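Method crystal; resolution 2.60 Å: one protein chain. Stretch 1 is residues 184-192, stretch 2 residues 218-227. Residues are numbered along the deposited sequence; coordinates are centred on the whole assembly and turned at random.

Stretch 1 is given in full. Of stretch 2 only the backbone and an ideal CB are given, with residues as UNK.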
# COMPACT_ATOMS: atom_id res chain seq x y z
N THR A 184 1.36 -9.46 -0.74
CA THR A 184 -0.06 -9.15 -0.35
C THR A 184 -0.73 -8.23 -1.32
O THR A 184 -1.40 -7.28 -0.92
CB THR A 184 -0.24 -8.52 1.05
OG1 THR A 184 0.10 -7.14 1.02
CG2 THR A 184 0.62 -9.21 2.06
N GLY A 185 -0.52 -8.48 -2.60
CA GLY A 185 -1.21 -7.78 -3.65
C GLY A 185 -0.43 -6.68 -4.31
O GLY A 185 -0.51 -6.53 -5.52
N GLU A 186 0.33 -5.91 -3.55
CA GLU A 186 1.27 -4.96 -4.16
C GLU A 186 2.34 -5.73 -4.92
O GLU A 186 2.78 -6.77 -4.49
CB GLU A 186 1.97 -4.06 -3.09
CG GLU A 186 1.14 -2.89 -2.63
CD GLU A 186 -0.16 -3.29 -1.98
OE1 GLU A 186 -0.16 -4.37 -1.33
OE2 GLU A 186 -1.17 -2.54 -2.09
N LEU A 187 2.76 -5.20 -6.06
CA LEU A 187 3.79 -5.82 -6.84
C LEU A 187 4.49 -4.91 -7.78
O LEU A 187 4.04 -3.82 -8.10
CB LEU A 187 3.24 -7.01 -7.59
CG LEU A 187 2.19 -6.90 -8.69
CD1 LEU A 187 2.76 -6.37 -10.01
CD2 LEU A 187 1.59 -8.30 -8.93
N LYS A 188 5.64 -5.40 -8.23
CA LYS A 188 6.43 -4.74 -9.24
C LYS A 188 7.21 -5.78 -10.08
O LYS A 188 7.62 -6.83 -9.60
CB LYS A 188 7.32 -3.72 -8.58
CG LYS A 188 8.22 -2.98 -9.52
CD LYS A 188 8.98 -1.83 -8.86
CE LYS A 188 9.95 -1.25 -9.89
NZ LYS A 188 10.94 -0.25 -9.47
N ALA A 189 7.41 -5.47 -11.34
CA ALA A 189 8.19 -6.32 -12.17
C ALA A 189 9.09 -5.53 -13.07
O ALA A 189 8.80 -4.37 -13.38
CB ALA A 189 7.28 -7.22 -13.00
N GLU A 190 10.15 -6.20 -13.52
CA GLU A 190 11.14 -5.60 -14.43
C GLU A 190 11.82 -6.64 -15.28
O GLU A 190 11.76 -7.82 -14.98
CB GLU A 190 12.18 -4.87 -13.63
CG GLU A 190 13.08 -3.98 -14.43
CD GLU A 190 13.58 -2.82 -13.64
OE1 GLU A 190 14.31 -2.04 -14.25
OE2 GLU A 190 13.27 -2.70 -12.41
N GLY A 191 12.41 -6.20 -16.38
CA GLY A 191 13.01 -7.09 -17.33
C GLY A 191 12.01 -7.86 -18.16
O GLY A 191 10.82 -7.52 -18.22
N ARG A 192 12.53 -8.91 -18.79
CA ARG A 192 11.74 -9.81 -19.61
C ARG A 192 12.06 -11.23 -19.25
O ARG A 192 13.08 -11.49 -18.70
CB ARG A 192 12.02 -9.52 -21.08
CG ARG A 192 11.46 -8.15 -21.50
CD ARG A 192 11.68 -7.82 -22.95
NE ARG A 192 10.81 -6.76 -23.46
CZ ARG A 192 9.53 -6.91 -23.82
NH1 ARG A 192 8.90 -8.08 -23.69
NH2 ARG A 192 8.84 -5.87 -24.31
N UNK A 218 1.70 -4.57 -19.27
CA UNK A 218 3.03 -5.05 -19.26
C UNK A 218 3.82 -4.21 -18.25
O UNK A 218 3.86 -3.01 -18.37
CB UNK A 218 3.64 -5.00 -20.66
N UNK A 219 4.40 -4.82 -17.22
CA UNK A 219 5.17 -4.08 -16.23
C UNK A 219 6.63 -4.25 -16.49
O UNK A 219 7.13 -5.38 -16.55
CB UNK A 219 4.83 -4.53 -14.81
N UNK A 220 7.33 -3.14 -16.69
CA UNK A 220 8.79 -3.17 -16.89
C UNK A 220 9.34 -1.95 -16.16
O UNK A 220 9.47 -0.89 -16.72
CB UNK A 220 9.17 -3.16 -18.37
N UNK A 221 9.64 -2.12 -14.89
CA UNK A 221 10.16 -1.06 -14.05
C UNK A 221 9.08 -0.31 -13.33
O UNK A 221 9.30 0.80 -12.90
CB UNK A 221 10.99 -0.08 -14.89
N UNK A 222 7.93 -0.94 -13.13
CA UNK A 222 6.76 -0.26 -12.56
C UNK A 222 6.08 -1.14 -11.51
O UNK A 222 5.88 -2.32 -11.75
CB UNK A 222 5.76 0.11 -13.66
N UNK A 223 5.67 -0.52 -10.40
CA UNK A 223 4.90 -1.19 -9.34
C UNK A 223 3.43 -0.84 -9.43
O UNK A 223 3.10 0.19 -9.98
CB UNK A 223 5.44 -0.81 -7.96
N UNK A 224 2.58 -1.69 -8.88
CA UNK A 224 1.14 -1.58 -8.99
C UNK A 224 0.57 -1.80 -7.61
O UNK A 224 1.04 -2.67 -6.84
CB UNK A 224 0.57 -2.57 -10.00
N UNK A 225 -0.48 -1.06 -7.29
CA UNK A 225 -1.13 -1.29 -6.02
C UNK A 225 -2.59 -1.09 -6.18
O UNK A 225 -3.00 -0.11 -6.80
CB UNK A 225 -0.58 -0.38 -4.93
N UNK A 226 -3.38 -1.98 -5.56
CA UNK A 226 -4.84 -1.95 -5.68
C UNK A 226 -5.55 -1.81 -4.36
O UNK A 226 -5.61 -2.73 -3.63
CB UNK A 226 -5.33 -3.22 -6.38
N UNK A 227 -6.16 -0.67 -4.11
CA UNK A 227 -6.95 -0.49 -2.90
C UNK A 227 -8.38 -0.96 -3.11
O UNK A 227 -9.04 -0.54 -4.04
CB UNK A 227 -6.93 0.98 -2.46

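The CB of position 218 points sideways, with nothing of stretch 1 within 5.5 Å, so the choice is open. Glu218 fills it, its end coming somewhat nearer without touching.

At position 219 the demand is for an apolar group. CA-to-CB points toward stretch 1, and the ideal CB lies 4.1 Å from Ala189 CB, with the side chain of Leu187 on the same side. Small Ala189 leaves room for an aliphatic group such as leucine, isoleucine, valine or methionine. Leu219 fills the place: its CB lies 4.0 Å from Ala189 CB, and its CD1 packs tightly on Leu187 CD1 at 3.3 Å.

Position 220 points its CB away, yet the backbone NH of Gly191 is close enough for a short side chain to turn back to it. An acceptor one bond beyond a hydroxyl is wanted, so aspartate or asparagine suits; serine or threonine would fall short. Asp220, with chi1 in t, brings OD2 to 3.1 Å from Gly191 N and accepts its hydrogen bond.

Position 221 is settled by its own backbone. At phi 92° and psi 24° a CB would jam against the preceding carbonyl oxygen, and it would also come 3.9 Å from Glu190 OE1. Glycine is called for, and Gly221 gives its N to Ala189 O in a 2.8 Å hydrogen bond as the chain turns into the next strand.

Position 222 pairs with Ala189 and shares its face of the sheet, but its CB stands well off, so many residues would do. Met222 contributes mainly backbone: its O lies 3.3 Å from Lys188 CG.

Position 223 faces the side of Lys188, where the two CA atoms are just 3.9 Å apart. An ideal CB would fall 3.3 Å from Leu187 O and 3.5 Å from Lys188 CB, leaving little room for any side chain. Gly223 allows the close approach, its CA 3.0 Å from Leu187 O in a CA-H...O contact.

Position 224 forms a hydrogen-bonded pair with Leu187 and shares its face, so a beta-branched or other aliphatic residue suits it. Val224 places CB 4.3 Å from Leu187 CD1, while Val224 N to Leu187 O (2.7 Å) and Leu187 N to Val224 O (3.2 Å) close the ring.

At position 225 the ideal CB is 3.6 Å from Glu186 OE2, which asks for a small donor: serine or threonine. Ser225 OG donates to Glu186 OE2 at 2.9 Å.

Positions 226 and 227 have CBs beyond reach of stretch 1 and tolerate much; they are Thr226 and Ser227.

Stretch 2 218-227: ELDGMGVSTS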
# COMPACT_ATOMS: atom_id res chain seq x y z
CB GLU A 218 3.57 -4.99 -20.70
CG GLU A 218 2.69 -5.85 -21.63
CD GLU A 218 3.14 -5.90 -23.08
OE1 GLU A 218 4.24 -5.30 -23.39
OE2 GLU A 218 2.39 -6.55 -23.88
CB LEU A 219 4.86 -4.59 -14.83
CG LEU A 219 3.42 -4.41 -14.33
CD1 LEU A 219 3.19 -5.12 -13.02
CD2 LEU A 219 3.09 -2.96 -14.13
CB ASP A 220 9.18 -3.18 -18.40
CG ASP A 220 10.74 -3.40 -18.66
OD1 ASP A 220 11.17 -3.39 -19.84
OD2 ASP A 220 11.54 -3.58 -17.72
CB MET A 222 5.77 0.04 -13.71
CG MET A 222 6.24 1.05 -14.75
SD MET A 222 6.20 2.65 -13.98
CE MET A 222 5.99 3.76 -15.37
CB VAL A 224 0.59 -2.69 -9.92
CG1 VAL A 224 -0.94 -2.81 -9.91
CG2 VAL A 224 1.03 -2.39 -11.33
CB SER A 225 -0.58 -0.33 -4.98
OG SER A 225 -1.44 -0.28 -3.85
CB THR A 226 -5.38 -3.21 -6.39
OG1 THR A 226 -4.75 -3.41 -7.67
CG2 THR A 226 -6.89 -3.07 -6.61
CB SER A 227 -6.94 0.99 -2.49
OG SER A 227 -7.64 1.20 -1.28
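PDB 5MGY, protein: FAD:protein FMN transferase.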